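PDB 4JZ6: salicylaldehyde dehydrogenase NahF, which probably catalyses the NAD(+)-dependent oxidation of salicylaldehyde to salicylate, a step of naphthalene degradation. Local coordinates for residues I24-E38 and T49-A62. Numbering follows the deposited sequence.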
loop_
_atom_site.group_PDB
_atom_site.type_symbol
_atom_site.label_atom_id
_atom_site.label_comp_id
_atom_site.label_asym_id
_atom_site.label_seq_id
_atom_site.Cartn_x
_atom_site.Cartn_y
_atom_site.Cartn_z
ATOM N N ILE A 24 -7.938 25.598 -11.951
ATOM C CA ILE A 24 -7.065 24.838 -12.843
ATOM C C ILE A 24 -6.045 25.756 -13.521
ATOM O O ILE A 24 -6.415 26.787 -14.083
ATOM C CB ILE A 24 -7.866 24.102 -13.932
ATOM C CG1 ILE A 24 -8.885 23.150 -13.303
ATOM C CG2 ILE A 24 -6.930 23.349 -14.854
ATOM C CD1 ILE A 24 -9.665 22.341 -14.309
ATOM N N ASN A 25 -4.769 25.377 -13.461
ATOM C CA ASN A 25 -3.686 26.142 -14.088
ATOM C C ASN A 25 -3.592 27.604 -13.652
ATOM O O ASN A 25 -3.535 28.500 -14.494
ATOM C CB ASN A 25 -3.787 26.073 -15.614
ATOM C CG ASN A 25 -2.850 25.049 -16.215
ATOM O OD1 ASN A 25 -1.749 24.820 -15.707
ATOM N ND2 ASN A 25 -3.278 24.426 -17.309
ATOM N N ASN A 26 -3.564 27.836 -12.342
ATOM C CA ASN A 26 -3.493 29.187 -11.795
ATOM C C ASN A 26 -4.644 30.068 -12.269
ATOM O O ASN A 26 -4.513 31.293 -12.349
ATOM C CB ASN A 26 -2.140 29.841 -12.106
ATOM C CG ASN A 26 -1.071 29.490 -11.083
ATOM O OD1 ASN A 26 -1.304 28.703 -10.160
ATOM N ND2 ASN A 26 0.113 30.071 -11.246
ATOM N N ALA A 27 -5.772 29.436 -12.584
ATOM C CA ALA A 27 -6.948 30.167 -13.046
ATOM C C ALA A 27 -8.209 29.717 -12.321
ATOM O O ALA A 27 -8.509 28.524 -12.257
ATOM C CB ALA A 27 -7.118 30.008 -14.551
ATOM N N TRP A 28 -8.947 30.678 -11.771
ATOM C CA TRP A 28 -10.244 30.386 -11.181
ATOM C C TRP A 28 -11.321 30.473 -12.255
ATOM O O TRP A 28 -11.455 31.495 -12.929
ATOM C CB TRP A 28 -10.533 31.333 -10.025
ATOM C CG TRP A 28 -9.666 31.083 -8.826
ATOM C CD1 TRP A 28 -8.519 31.744 -8.487
ATOM C CD2 TRP A 28 -9.879 30.101 -7.806
ATOM N NE1 TRP A 28 -8.004 31.234 -7.317
ATOM C CE2 TRP A 28 -8.822 30.227 -6.879
ATOM C CE3 TRP A 28 -10.859 29.132 -7.584
ATOM C CZ2 TRP A 28 -8.719 29.413 -5.752
ATOM C CZ3 TRP A 28 -10.752 28.325 -6.465
ATOM C CH2 TRP A 28 -9.692 28.472 -5.564
ATOM N N ILE A 29 -12.077 29.390 -12.420
ATOM C CA ILE A 29 -12.985 29.245 -13.556
ATOM C C ILE A 29 -14.306 28.583 -13.179
ATOM O O ILE A 29 -14.406 27.903 -12.158
ATOM C CB ILE A 29 -12.353 28.377 -14.660
ATOM C CG1 ILE A 29 -11.886 27.047 -14.075
ATOM C CG2 ILE A 29 -11.188 29.090 -15.313
ATOM C CD1 ILE A 29 -11.331 26.099 -15.098
ATOM N N ASP A 30 -15.315 28.779 -14.023
ATOM C CA ASP A 30 -16.590 28.087 -13.874
ATOM C C ASP A 30 -16.438 26.665 -14.400
ATOM O O ASP A 30 -15.440 26.344 -15.046
ATOM C CB ASP A 30 -17.681 28.808 -14.665
ATOM C CG ASP A 30 -17.868 30.246 -14.230
ATOM O OD1 ASP A 30 -17.843 30.507 -13.008
ATOM O OD2 ASP A 30 -18.038 31.113 -15.113
ATOM N N SER A 31 -17.421 25.813 -14.125
ATOM C CA SER A 31 -17.392 24.448 -14.639
ATOM C C SER A 31 -17.765 24.451 -16.114
ATOM O O SER A 31 -18.327 25.423 -16.614
ATOM C CB SER A 31 -18.348 23.551 -13.861
ATOM O OG SER A 31 -19.694 23.920 -14.107
ATOM N N SER A 32 -17.466 23.355 -16.805
ATOM C CA SER A 32 -17.668 23.279 -18.250
ATOM C C SER A 32 -19.128 23.456 -18.680
ATOM O O SER A 32 -19.416 23.605 -19.872
ATOM C CB SER A 32 -17.120 21.959 -18.791
ATOM O OG SER A 32 -17.844 20.865 -18.262
ATOM N N ASP A 33 -20.041 23.445 -17.715
ATOM C CA ASP A 33 -21.457 23.602 -18.013
ATOM C C ASP A 33 -22.061 24.796 -17.280
ATOM O O ASP A 33 -23.285 24.917 -17.185
ATOM C CB ASP A 33 -22.215 22.322 -17.661
ATOM C CG ASP A 33 -22.014 21.909 -16.221
ATOM O OD1 ASP A 33 -21.150 22.508 -15.549
ATOM O OD2 ASP A 33 -22.713 20.979 -15.764
ATOM N N GLN A 34 -21.195 25.668 -16.766
ATOM C CA GLN A 34 -21.599 26.858 -16.005
ATOM C C GLN A 34 -22.636 26.568 -14.919
ATOM O O GLN A 34 -23.428 27.441 -14.555
ATOM C CB GLN A 34 -22.112 27.971 -16.931
ATOM C CG GLN A 34 -21.118 28.437 -17.980
ATOM C CD GLN A 34 -21.192 27.609 -19.246
ATOM O OE1 GLN A 34 -22.263 27.141 -19.631
ATOM N NE2 GLN A 34 -20.050 27.418 -19.897
ATOM N N GLN A 35 -22.631 25.342 -14.410
ATOM C CA GLN A 35 -23.589 24.931 -13.393
ATOM C C GLN A 35 -22.995 25.099 -11.998
ATOM O O GLN A 35 -21.781 24.985 -11.808
ATOM C CB GLN A 35 -24.009 23.479 -13.615
ATOM C CG GLN A 35 -24.806 23.249 -14.879
ATOM C CD GLN A 35 -26.274 23.032 -14.598
ATOM O OE1 GLN A 35 -27.095 23.942 -14.766
ATOM N NE2 GLN A 35 -26.621 21.818 -14.165
ATOM N N THR A 36 -23.857 25.370 -11.024
ATOM C CA THR A 36 -23.411 25.519 -9.647
ATOM C C THR A 36 -24.113 24.546 -8.709
ATOM O O THR A 36 -25.025 23.819 -9.111
ATOM C CB THR A 36 -23.634 26.953 -9.137
ATOM O OG1 THR A 36 -25.000 27.324 -9.342
ATOM C CG2 THR A 36 -22.739 27.923 -9.881
ATOM N N PHE A 37 -23.659 24.529 -7.460
ATOM C CA PHE A 37 -24.325 23.797 -6.391
ATOM C C PHE A 37 -24.130 24.587 -5.109
ATOM O O PHE A 37 -23.185 25.370 -4.999
ATOM C CB PHE A 37 -23.760 22.381 -6.245
ATOM C CG PHE A 37 -22.375 22.326 -5.657
ATOM C CD1 PHE A 37 -22.187 22.151 -4.294
ATOM C CD2 PHE A 37 -21.260 22.429 -6.471
ATOM C CE1 PHE A 37 -20.910 22.090 -3.754
ATOM C CE2 PHE A 37 -19.981 22.365 -5.941
ATOM C CZ PHE A 37 -19.806 22.194 -4.579
ATOM N N GLU A 38 -25.012 24.382 -4.137
ATOM C CA GLU A 38 -24.972 25.185 -2.920
ATOM C C GLU A 38 -24.665 24.379 -1.667
ATOM O O GLU A 38 -24.927 23.180 -1.599
ATOM C CB GLU A 38 -26.286 25.942 -2.737
ATOM C CG GLU A 38 -26.538 27.009 -3.790
ATOM C CD GLU A 38 -27.928 27.594 -3.696
ATOM O OE1 GLU A 38 -28.829 26.890 -3.183
ATOM O OE2 GLU A 38 -28.118 28.753 -4.131
ATOM N N THR A 49 -22.658 28.952 0.850
ATOM C CA THR A 49 -21.721 29.038 -0.270
ATOM C C THR A 49 -22.329 28.510 -1.571
ATOM O O THR A 49 -23.009 27.481 -1.577
ATOM C CB THR A 49 -20.428 28.248 0.024
ATOM O OG1 THR A 49 -19.938 28.598 1.321
ATOM C CG2 THR A 49 -19.356 28.538 -1.022
ATOM N N GLU A 50 -22.092 29.228 -2.665
ATOM C CA GLU A 50 -22.449 28.748 -3.995
ATOM C C GLU A 50 -21.154 28.429 -4.738
ATOM O O GLU A 50 -20.292 29.293 -4.889
ATOM C CB GLU A 50 -23.270 29.797 -4.749
ATOM C CG GLU A 50 -23.769 29.350 -6.113
ATOM C CD GLU A 50 -24.572 30.431 -6.836
ATOM O OE1 GLU A 50 -24.750 31.535 -6.272
ATOM O OE2 GLU A 50 -25.028 30.180 -7.975
ATOM N N SER A 51 -21.007 27.184 -5.180
ATOM C CA SER A 51 -19.765 26.744 -5.809
ATOM C C SER A 51 -19.975 26.275 -7.248
ATOM O O SER A 51 -21.051 25.794 -7.602
ATOM C CB SER A 51 -19.109 25.636 -4.977
ATOM O OG SER A 51 -17.912 25.158 -5.580
ATOM N N ALA A 52 -18.946 26.436 -8.076
ATOM C CA ALA A 52 -18.954 25.871 -9.419
ATOM C C ALA A 52 -19.088 24.357 -9.308
ATOM O O ALA A 52 -18.451 23.733 -8.463
ATOM C CB ALA A 52 -17.680 26.241 -10.157
ATOM N N ASN A 53 -19.938 23.771 -10.145
ATOM C CA ASN A 53 -20.201 22.340 -10.081
ATOM C C ASN A 53 -19.451 21.600 -11.175
ATOM O O ASN A 53 -19.950 21.469 -12.287
ATOM C CB ASN A 53 -21.702 22.073 -10.199
ATOM C CG ASN A 53 -22.097 20.705 -9.676
ATOM O OD1 ASN A 53 -21.283 19.984 -9.093
ATOM N ND2 ASN A 53 -23.362 20.348 -9.869
ATOM N N ALA A 54 -18.255 21.120 -10.848
ATOM C CA ALA A 54 -17.369 20.490 -11.823
ATOM C C ALA A 54 -18.029 19.347 -12.575
ATOM O O ALA A 54 -18.882 18.645 -12.039
ATOM C CB ALA A 54 -16.104 20.000 -11.141
ATOM N N THR A 55 -17.637 19.180 -13.830
ATOM C CA THR A 55 -18.068 18.036 -14.616
ATOM C C THR A 55 -16.897 17.080 -14.758
ATOM O O THR A 55 -15.779 17.394 -14.345
ATOM C CB THR A 55 -18.515 18.441 -16.022
ATOM O OG1 THR A 55 -17.410 19.023 -16.726
ATOM C CG2 THR A 55 -19.663 19.432 -15.950
ATOM N N VAL A 56 -17.163 15.917 -15.344
ATOM C CA VAL A 56 -16.110 14.960 -15.647
ATOM C C VAL A 56 -15.091 15.615 -16.569
ATOM O O VAL A 56 -13.880 15.437 -16.400
ATOM C CB VAL A 56 -16.683 13.699 -16.308
ATOM C CG1 VAL A 56 -15.571 12.851 -16.901
ATOM C CG2 VAL A 56 -17.485 12.903 -15.297
ATOM N N THR A 57 -15.590 16.394 -17.527
ATOM C CA THR A 57 -14.731 17.135 -18.438
ATOM C C THR A 57 -13.750 18.017 -17.675
ATOM O O THR A 57 -12.562 18.045 -17.995
ATOM C CB THR A 57 -15.545 18.010 -19.413
ATOM O OG1 THR A 57 -16.464 17.193 -20.149
ATOM C CG2 THR A 57 -14.614 18.714 -20.387
ATOM N N ASP A 58 -14.249 18.728 -16.664
ATOM C CA ASP A 58 -13.397 19.580 -15.831
ATOM C C ASP A 58 -12.337 18.749 -15.119
ATOM O O ASP A 58 -11.186 19.167 -14.988
ATOM C CB ASP A 58 -14.219 20.362 -14.799
ATOM C CG ASP A 58 -15.132 21.404 -15.436
ATOM O OD1 ASP A 58 -14.617 22.387 -16.018
ATOM O OD2 ASP A 58 -16.370 21.251 -15.340
ATOM N N ALA A 59 -12.731 17.563 -14.672
ATOM C CA ALA A 59 -11.825 16.693 -13.940
ATOM C C ALA A 59 -10.670 16.218 -14.819
ATOM O O ALA A 59 -9.527 16.139 -14.370
ATOM C CB ALA A 59 -12.582 15.511 -13.361
ATOM N N ILE A 60 -10.968 15.900 -16.072
ATOM C CA ILE A 60 -9.929 15.446 -16.982
ATOM C C ILE A 60 -8.981 16.600 -17.312
ATOM O O ILE A 60 -7.764 16.407 -17.418
ATOM C CB ILE A 60 -10.522 14.842 -18.271
ATOM C CG1 ILE A 60 -11.469 13.689 -17.926
ATOM C CG2 ILE A 60 -9.424 14.358 -19.186
ATOM C CD1 ILE A 60 -10.860 12.665 -16.997
ATOM N N LYS A 61 -9.546 17.798 -17.456
ATOM C CA LYS A 61 -8.756 19.003 -17.690
ATOM C C LYS A 61 -7.805 19.230 -16.524
ATOM O O LYS A 61 -6.664 19.661 -16.713
ATOM C CB LYS A 61 -9.664 20.223 -17.857
ATOM C CG LYS A 61 -9.549 20.903 -19.209
ATOM C CD LYS A 61 -10.331 20.149 -20.275
ATOM C CE LYS A 61 -10.107 20.739 -21.669
ATOM N NZ LYS A 61 -8.834 20.271 -22.298
ATOM N N ALA A 62 -8.285 18.927 -15.321
ATOM C CA ALA A 62 -7.492 19.073 -14.107
ATOM C C ALA A 62 -6.324 18.089 -14.092
ATOM O O ALA A 62 -5.203 18.440 -13.712
ATOM C CB ALA A 62 -8.370 18.879 -12.877
#
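At the edge of the Phe37 ring, Asn53 CA lies in the ring plane and Ala52 O comes near that plane, 3.3 Å from CE2; Ser51 CB packs 3.5 Å from Phe37 CZ. The side chains of Asn53 and Phe37 cross at about a right angle, with amide and ring planes 59° apart; Asn53 OD1 accepts from Ser221 N, linking this residue to the loop after strand 215-218. In the backbone, Phe37 and Ser51 form an antiparallel hydrogen-bonded pair, with Phe37 N to Ser51 O at 2.9 Å and Ser51 N to Phe37 O at 2.8 Å. Glu50, extended through CG and CD, offers the anti lone pair of OE2 to the Thr36 hydroxyl, a hydrogen bond of 3.2 Å from Thr36 OG1 to Glu50 OE2; its OE1 bonds His17 NE2.

At the helix start, Asp58 OD2 accepts two backbone N-H groups on different lone pairs: the syn one faces Ser32 N (2.8 Å, 174° at the hydrogen), the anti one Thr55 N (2.9 Å). With CG anti to its own carbonyl carbon (chi1 -67°), Asp58 turns its carboxylate back over the first helical turn. Replacing Asp58 by alanine would probably leave the amides of Ser32 and Thr55 without their shared acceptor and weaken the link of the 31-34 turn to the helix start. Asp58 N in return donates to Thr55 OG1 (3.2 Å), completing a capping box on helix 56-73, which follows the beta hairpin of strands 36-40 and 47-52 after a short link.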